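Local coordinates for protein polyhedrin (Operophtera brumata cypovirus 19, PDB 5A99) that probably packs into the microcrystalline polyhedra, the occlusion bodies that encase cypovirus particles and protect them outside the insect host, at residues Y40-R50 and D223-W233. Residues are numbered along the deposited sequence; the frame is centred on the assembly and turned at random.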
ATOM      1  N   TYR A  40      -9.397 -19.324   8.612  1.00 10.24           N
ATOM      2  CA  TYR A  40     -10.231 -20.499   8.465  1.00 12.03           C
ATOM      3  C   TYR A  40     -11.674 -20.062   8.370  1.00 12.30           C
ATOM      4  O   TYR A  40     -12.231 -19.477   9.298  1.00 10.45           O
ATOM      5  CB  TYR A  40      -9.997 -21.453   9.631  1.00 10.98           C
ATOM      6  CG  TYR A  40      -8.533 -21.787   9.788  1.00 14.24           C
ATOM      7  CD1 TYR A  40      -7.947 -22.816   9.053  1.00 14.67           C
ATOM      8  CD2 TYR A  40      -7.727 -21.046  10.639  1.00 14.40           C
ATOM      9  CE1 TYR A  40      -6.600 -23.108   9.187  1.00 17.95           C
ATOM     10  CE2 TYR A  40      -6.388 -21.331  10.780  1.00 18.18           C
ATOM     11  CZ  TYR A  40      -5.829 -22.359  10.050  1.00 14.77           C
ATOM     12  OH  TYR A  40      -4.494 -22.636  10.188  1.00 14.44           O
ATOM     13  N   MET A  41     -12.268 -20.344   7.223  1.00 11.60           N
ATOM     14  CA  MET A  41     -13.568 -19.795   6.892  1.00 12.95           C
ATOM     15  C   MET A  41     -14.686 -20.744   7.339  1.00 10.72           C
ATOM     16  O   MET A  41     -14.441 -21.861   7.820  1.00 12.84           O
ATOM     17  CB  MET A  41     -13.638 -19.496   5.384  1.00  6.73           C
ATOM     18  CG  MET A  41     -12.442 -18.692   4.823  1.00 15.60           C
ATOM     19  SD  MET A  41     -11.939 -17.183   5.701  1.00 14.51           S
ATOM     20  CE  MET A  41     -13.353 -16.146   5.357  1.00 12.46           C
ATOM     21  N   LYS A  42     -15.917 -20.288   7.190  1.00  9.00           N
ATOM     22  CA  LYS A  42     -17.074 -20.991   7.729  1.00 15.90           C
ATOM     23  C   LYS A  42     -17.397 -22.270   6.939  1.00 14.32           C
ATOM     24  O   LYS A  42     -18.119 -23.146   7.423  1.00 11.85           O
ATOM     25  CB  LYS A  42     -18.266 -20.031   7.789  1.00 11.66           C
ATOM     26  CG  LYS A  42     -18.039 -18.907   8.791  1.00 12.71           C
ATOM     27  CD  LYS A  42     -19.202 -17.928   8.915  1.00 18.58           C
ATOM     28  CE  LYS A  42     -19.020 -17.055  10.162  1.00 12.04           C
ATOM     29  NZ  LYS A  42     -20.102 -16.079  10.393  1.00 24.07           N
ATOM     30  N   ASP A  43     -16.828 -22.400   5.743  1.00 14.26           N
ATOM     31  CA  ASP A  43     -17.000 -23.629   4.963  1.00 15.12           C
ATOM     32  C   ASP A  43     -15.797 -24.564   5.105  1.00 14.92           C
ATOM     33  O   ASP A  43     -15.662 -25.560   4.376  1.00 15.60           O
ATOM     34  CB  ASP A  43     -17.270 -23.298   3.489  1.00 10.68           C
ATOM     35  CG  ASP A  43     -16.136 -22.517   2.831  1.00 10.47           C
ATOM     36  OD1 ASP A  43     -15.144 -22.156   3.511  1.00  9.85           O
ATOM     37  OD2 ASP A  43     -16.257 -22.236   1.617  1.00 13.19           O
ATOM     38  N   SER A  44     -14.932 -24.213   6.054  1.00 13.03           N
ATOM     39  CA  SER A  44     -13.671 -24.910   6.317  1.00 12.19           C
ATOM     40  C   SER A  44     -12.589 -24.688   5.275  1.00 13.52           C
ATOM     41  O   SER A  44     -11.495 -25.250   5.394  1.00 11.46           O
ATOM     42  CB  SER A  44     -13.885 -26.410   6.526  1.00 13.94           C
ATOM     43  OG  SER A  44     -14.527 -26.639   7.759  1.00 17.68           O
ATOM     44  N   SER A  45     -12.876 -23.866   4.269  1.00 12.92           N
ATOM     45  CA  SER A  45     -11.847 -23.469   3.316  1.00 11.64           C
ATOM     46  C   SER A  45     -10.868 -22.524   4.015  1.00 11.88           C
ATOM     47  O   SER A  45     -11.187 -21.946   5.060  1.00 12.57           O
ATOM     48  CB  SER A  45     -12.464 -22.825   2.061  1.00 13.59           C
ATOM     49  OG  SER A  45     -12.893 -21.488   2.280  1.00 15.00           O
ATOM     50  N   LEU A  46      -9.665 -22.397   3.461  1.00 14.43           N
ATOM     51  CA  LEU A  46      -8.678 -21.468   3.993  1.00 11.64           C
ATOM     52  C   LEU A  46      -8.431 -20.331   3.028  1.00 13.81           C
ATOM     53  O   LEU A  46      -8.309 -20.535   1.814  1.00 14.16           O
ATOM     54  CB  LEU A  46      -7.330 -22.158   4.236  1.00 14.02           C
ATOM     55  CG  LEU A  46      -7.114 -22.932   5.532  1.00 11.60           C
ATOM     56  CD1 LEU A  46      -8.065 -24.135   5.596  1.00  9.50           C
ATOM     57  CD2 LEU A  46      -5.661 -23.375   5.632  1.00 10.22           C
ATOM     58  N   GLN A  47      -8.325 -19.134   3.588  1.00 14.44           N
ATOM     59  CA  GLN A  47      -7.744 -18.019   2.874  1.00 19.24           C
ATOM     60  C   GLN A  47      -6.377 -17.718   3.497  1.00 12.47           C
ATOM     61  O   GLN A  47      -6.270 -17.452   4.693  1.00 11.77           O
ATOM     62  CB  GLN A  47      -8.643 -16.789   2.935  1.00 15.32           C
ATOM     63  CG  GLN A  47      -8.051 -15.602   2.209  1.00 14.60           C
ATOM     64  CD  GLN A  47      -9.043 -14.482   1.991  1.00 22.41           C
ATOM     65  OE1 GLN A  47      -9.145 -13.941   0.891  1.00 20.55           O
ATOM     66  NE2 GLN A  47      -9.767 -14.116   3.040  1.00 19.07           N
ATOM     67  N   ILE A  48      -5.342 -17.784   2.666  1.00 11.79           N
ATOM     68  CA  ILE A  48      -3.968 -17.547   3.085  1.00  7.04           C
ATOM     69  C   ILE A  48      -3.489 -16.209   2.555  1.00  9.64           C
ATOM     70  O   ILE A  48      -3.619 -15.903   1.373  1.00 10.01           O
ATOM     71  CB  ILE A  48      -3.026 -18.679   2.586  1.00  8.60           C
ATOM     72  CG1 ILE A  48      -3.536 -20.035   3.070  1.00 11.50           C
ATOM     73  CG2 ILE A  48      -1.586 -18.451   3.055  1.00  8.90           C
ATOM     74  CD1 ILE A  48      -2.635 -21.212   2.716  1.00 13.71           C
ATOM     75  N   ILE A  49      -2.960 -15.396   3.457  1.00 12.71           N
ATOM     76  CA  ILE A  49      -2.329 -14.136   3.087  1.00 10.05           C
ATOM     77  C   ILE A  49      -0.879 -14.245   3.530  1.00 10.70           C
ATOM     78  O   ILE A  49      -0.605 -14.452   4.711  1.00  9.04           O
ATOM     79  CB  ILE A  49      -3.014 -12.943   3.773  1.00 12.83           C
ATOM     80  CG1 ILE A  49      -4.476 -12.837   3.326  1.00 15.30           C
ATOM     81  CG2 ILE A  49      -2.307 -11.639   3.445  1.00 11.79           C
ATOM     82  CD1 ILE A  49      -5.250 -11.792   4.059  1.00 16.92           C
ATOM     83  N   ARG A  50       0.044 -14.163   2.577  1.00 10.37           N
ATOM     84  CA  ARG A  50       1.461 -14.154   2.901  1.00 11.09           C
ATOM     85  C   ARG A  50       2.092 -12.811   2.602  1.00 11.22           C
ATOM     86  O   ARG A  50       2.028 -12.300   1.474  1.00 13.62           O
ATOM     87  CB  ARG A  50       2.243 -15.219   2.143  1.00 10.08           C
ATOM     88  CG  ARG A  50       3.717 -15.249   2.546  1.00 13.11           C
ATOM     89  CD  ARG A  50       4.510 -16.296   1.796  1.00 10.94           C
ATOM     90  NE  ARG A  50       4.923 -15.878   0.456  1.00 12.73           N
ATOM     91  CZ  ARG A  50       4.691 -16.573  -0.658  1.00 15.71           C
ATOM     92  NH1 ARG A  50       4.002 -17.707  -0.600  1.00 14.54           N
ATOM     93  NH2 ARG A  50       5.149 -16.128  -1.833  1.00  9.98           N
ATOM     94  N   ASP A 223      -9.291 -25.383  -0.738  1.00 16.83           N
ATOM     95  CA  ASP A 223     -10.482 -26.184  -0.422  1.00 15.56           C
ATOM     96  C   ASP A 223     -10.654 -26.415   1.090  1.00  9.60           C
ATOM     97  O   ASP A 223     -11.734 -26.175   1.656  1.00 11.03           O
ATOM     98  CB  ASP A 223     -10.391 -27.540  -1.138  1.00 13.39           C
ATOM     99  CG  ASP A 223     -10.504 -27.429  -2.650  1.00 13.45           C
ATOM    100  OD1 ASP A 223     -10.501 -26.301  -3.188  1.00 16.91           O
ATOM    101  OD2 ASP A 223     -10.591 -28.493  -3.306  1.00 12.77           O
ATOM    102  N   ASP A 224      -9.595 -26.919   1.721  1.00 10.39           N
ATOM    103  CA  ASP A 224      -9.518 -27.037   3.178  1.00 11.67           C
ATOM    104  C   ASP A 224      -8.058 -27.132   3.587  1.00 10.92           C
ATOM    105  O   ASP A 224      -7.165 -26.990   2.753  1.00 11.28           O
ATOM    106  CB  ASP A 224     -10.323 -28.227   3.717  1.00  9.63           C
ATOM    107  CG  ASP A 224      -9.691 -29.587   3.394  1.00 13.29           C
ATOM    108  OD1 ASP A 224      -8.520 -29.663   2.952  1.00 12.46           O
ATOM    109  OD2 ASP A 224     -10.387 -30.606   3.603  1.00 15.79           O
ATOM    110  N   GLU A 225      -7.816 -27.356   4.872  1.00 10.40           N
ATOM    111  CA  GLU A 225      -6.461 -27.326   5.405  1.00 12.43           C
ATOM    112  C   GLU A 225      -5.526 -28.357   4.771  1.00 10.84           C
ATOM    113  O   GLU A 225      -4.384 -28.044   4.452  1.00 10.75           O
ATOM    114  CB  GLU A 225      -6.500 -27.545   6.910  1.00 15.69           C
ATOM    115  CG  GLU A 225      -5.132 -27.481   7.552  1.00 11.65           C
ATOM    116  CD  GLU A 225      -5.214 -27.515   9.057  1.00 15.76           C
ATOM    117  OE1 GLU A 225      -5.677 -28.550   9.581  1.00 19.21           O
ATOM    118  OE2 GLU A 225      -4.840 -26.509   9.704  1.00 12.67           O
ATOM    119  N   GLU A 226      -6.003 -29.585   4.582  1.00 11.23           N
ATOM    120  CA  GLU A 226      -5.162 -30.619   3.976  1.00 11.48           C
ATOM    121  C   GLU A 226      -4.735 -30.219   2.563  1.00  8.82           C
ATOM    122  O   GLU A 226      -3.597 -30.457   2.159  1.00 10.78           O
ATOM    123  CB  GLU A 226      -5.870 -31.975   3.968  1.00 10.74           C
ATOM    124  CG  GLU A 226      -5.135 -33.075   3.203  1.00  9.81           C
ATOM    125  CD  GLU A 226      -3.713 -33.341   3.701  1.00 12.92           C
ATOM    126  OE1 GLU A 226      -3.314 -32.769   4.733  1.00 14.44           O
ATOM    127  OE2 GLU A 226      -2.990 -34.133   3.050  1.00 15.98           O
ATOM    128  N   THR A 227      -5.631 -29.580   1.821  1.00  9.44           N
ATOM    129  CA  THR A 227      -5.284 -29.169   0.467  1.00  8.81           C
ATOM    130  C   THR A 227      -4.107 -28.202   0.529  1.00 12.74           C
ATOM    131  O   THR A 227      -3.154 -28.343  -0.229  1.00 10.41           O
ATOM    132  CB  THR A 227      -6.473 -28.534  -0.291  1.00 11.24           C
ATOM    133  OG1 THR A 227      -7.603 -29.416  -0.244  1.00 11.65           O
ATOM    134  CG2 THR A 227      -6.109 -28.282  -1.738  1.00  8.22           C
ATOM    135  N   SER A 228      -4.171 -27.238   1.448  1.00 12.74           N
ATOM    136  CA  SER A 228      -3.084 -26.278   1.636  1.00  9.68           C
ATOM    137  C   SER A 228      -1.792 -26.968   2.087  1.00 12.28           C
ATOM    138  O   SER A 228      -0.710 -26.607   1.632  1.00 12.19           O
ATOM    139  CB  SER A 228      -3.472 -25.164   2.626  1.00 10.55           C
ATOM    140  OG  SER A 228      -3.529 -25.625   3.960  1.00  8.63           O
ATOM    141  N   VAL A 229      -1.909 -27.967   2.962  1.00 10.21           N
ATOM    142  CA  VAL A 229      -0.737 -28.722   3.415  1.00 11.05           C
ATOM    143  C   VAL A 229      -0.078 -29.366   2.195  1.00 14.53           C
ATOM    144  O   VAL A 229       1.127 -29.232   1.981  1.00  9.61           O
ATOM    145  CB  VAL A 229      -1.106 -29.782   4.499  1.00  9.72           C
ATOM    146  CG1 VAL A 229       0.009 -30.792   4.703  1.00 15.17           C
ATOM    147  CG2 VAL A 229      -1.459 -29.103   5.820  1.00 12.36           C
ATOM    148  N   ALA A 230      -0.889 -30.029   1.381  1.00 11.62           N
ATOM    149  CA  ALA A 230      -0.406 -30.707   0.187  1.00  9.80           C
ATOM    150  C   ALA A 230       0.148 -29.778  -0.891  1.00 11.89           C
ATOM    151  O   ALA A 230       1.182 -30.068  -1.501  1.00 13.46           O
ATOM    152  CB  ALA A 230      -1.505 -31.564  -0.392  1.00 12.30           C
ATOM    153  N   ASN A 231      -0.532 -28.668  -1.136  1.00 12.08           N
ATOM    154  CA  ASN A 231      -0.243 -27.865  -2.317  1.00 12.75           C
ATOM    155  C   ASN A 231       0.493 -26.559  -2.038  1.00  9.24           C
ATOM    156  O   ASN A 231       0.847 -25.836  -2.966  1.00 14.06           O
ATOM    157  CB  ASN A 231      -1.550 -27.567  -3.049  1.00 13.02           C
ATOM    158  CG  ASN A 231      -2.173 -28.809  -3.658  1.00 12.29           C
ATOM    159  OD1 ASN A 231      -1.625 -29.917  -3.567  1.00 12.10           O
ATOM    160  ND2 ASN A 231      -3.333 -28.640  -4.254  1.00 10.76           N
ATOM    161  N   TYR A 232       0.736 -26.272  -0.768  1.00 11.97           N
ATOM    162  CA  TYR A 232       1.316 -24.992  -0.385  1.00  7.48           C
ATOM    163  C   TYR A 232       2.388 -25.143   0.687  1.00  9.03           C
ATOM    164  O   TYR A 232       3.566 -24.913   0.437  1.00 12.12           O
ATOM    165  CB  TYR A 232       0.210 -24.054   0.099  1.00 12.54           C
ATOM    166  CG  TYR A 232       0.682 -22.661   0.398  1.00  9.99           C
ATOM    167  CD1 TYR A 232       0.729 -21.689  -0.598  1.00  9.52           C
ATOM    168  CD2 TYR A 232       1.091 -22.314   1.678  1.00 10.99           C
ATOM    169  CE1 TYR A 232       1.170 -20.406  -0.320  1.00 10.98           C
ATOM    170  CE2 TYR A 232       1.524 -21.029   1.969  1.00  8.73           C
ATOM    171  CZ  TYR A 232       1.580 -20.081   0.972  1.00  9.94           C
ATOM    172  OH  TYR A 232       2.030 -18.798   1.284  1.00 11.53           O
ATOM    173  N   TRP A 233       1.985 -25.538   1.884  1.00  9.20           N
ATOM    174  CA  TRP A 233       2.905 -25.524   3.017  1.00 11.18           C
ATOM    175  C   TRP A 233       4.122 -26.417   2.773  1.00 10.67           C
ATOM    176  O   TRP A 233       5.254 -25.941   2.802  1.00  9.16           O
ATOM    177  CB  TRP A 233       2.170 -25.912   4.298  1.00 14.93           C
ATOM    178  CG  TRP A 233       1.031 -24.983   4.596  1.00 11.63           C
ATOM    179  CD1 TRP A 233      -0.293 -25.257   4.477  1.00 10.79           C
ATOM    180  CD2 TRP A 233       1.121 -23.626   5.056  1.00 10.39           C
ATOM    181  NE1 TRP A 233      -1.040 -24.168   4.842  1.00 11.77           N
ATOM    182  CE2 TRP A 233      -0.194 -23.148   5.199  1.00 11.87           C
ATOM    183  CE3 TRP A 233       2.184 -22.771   5.360  1.00 11.57           C
ATOM    184  CZ2 TRP A 233      -0.478 -21.850   5.618  1.00 11.22           C
ATOM    185  CZ3 TRP A 233       1.900 -21.478   5.781  1.00 12.21           C
ATOM    186  CH2 TRP A 233       0.583 -21.033   5.908  1.00 11.06           C
TER
HETATM  187  O   HOH W   1     -14.123 -25.863   2.016  1.00 11.65           O
HETATM  188  O   HOH W   2      -9.974 -26.974   6.734  1.00 13.84           O
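I48 sets its CD1 against both aromatic residues of the helix: the methyl sits over one face of the Y232 ring, 4.3 Å from its centroid and 20° off the normal, a CH-pi contact, and lies obliquely beside W233, 3.7 Å from CZ2. CG1 of I48 is anti to the carbonyl carbon (chi1 -56°), with CG2 left to lean on the phenol end of Y232. Nearer the start of the helix, L46 presses CD1 to 3.3 Å from E225 N, while CD2 rests against the hydroxyl of S228. At the far end R50, extended as far as CD, bends at chi3 (81°) and gives NH1 to Y232 OH in a bent 2.9 Å hydrogen bond, the acceptor tilted slightly from the guanidinium plane. The same phenol oxygen is also bonded to H36 of strand 33-40; NE of R50 is held by Q52, and NH2 by the carbonyl of N132 in a second subunit. L46, I48 and R50 thus present one side of strand 46-53, an inner strand of the six-stranded antiparallel sheet, to helix 225-236, which directly follows the sheet's edge strand 218-222. The type I turn M41–S44 reaches the helix start through water 2, which donates to S44 O and accepts from E225 N; just after the turn, S45 CA makes a CA-H...O contact of 3.2 Å with D223 O. D224 is the N-cap, its OD1 taking T227 N at 3.1 Å, and the Asx turn of D43 holds S45 N. Within the helix, S228 OG bonds E225 O at 2.6 Å and weakly accepts from W233 NE1, while Y240 stacks on W233 and bonds both E225 OE2 and Y40 OH.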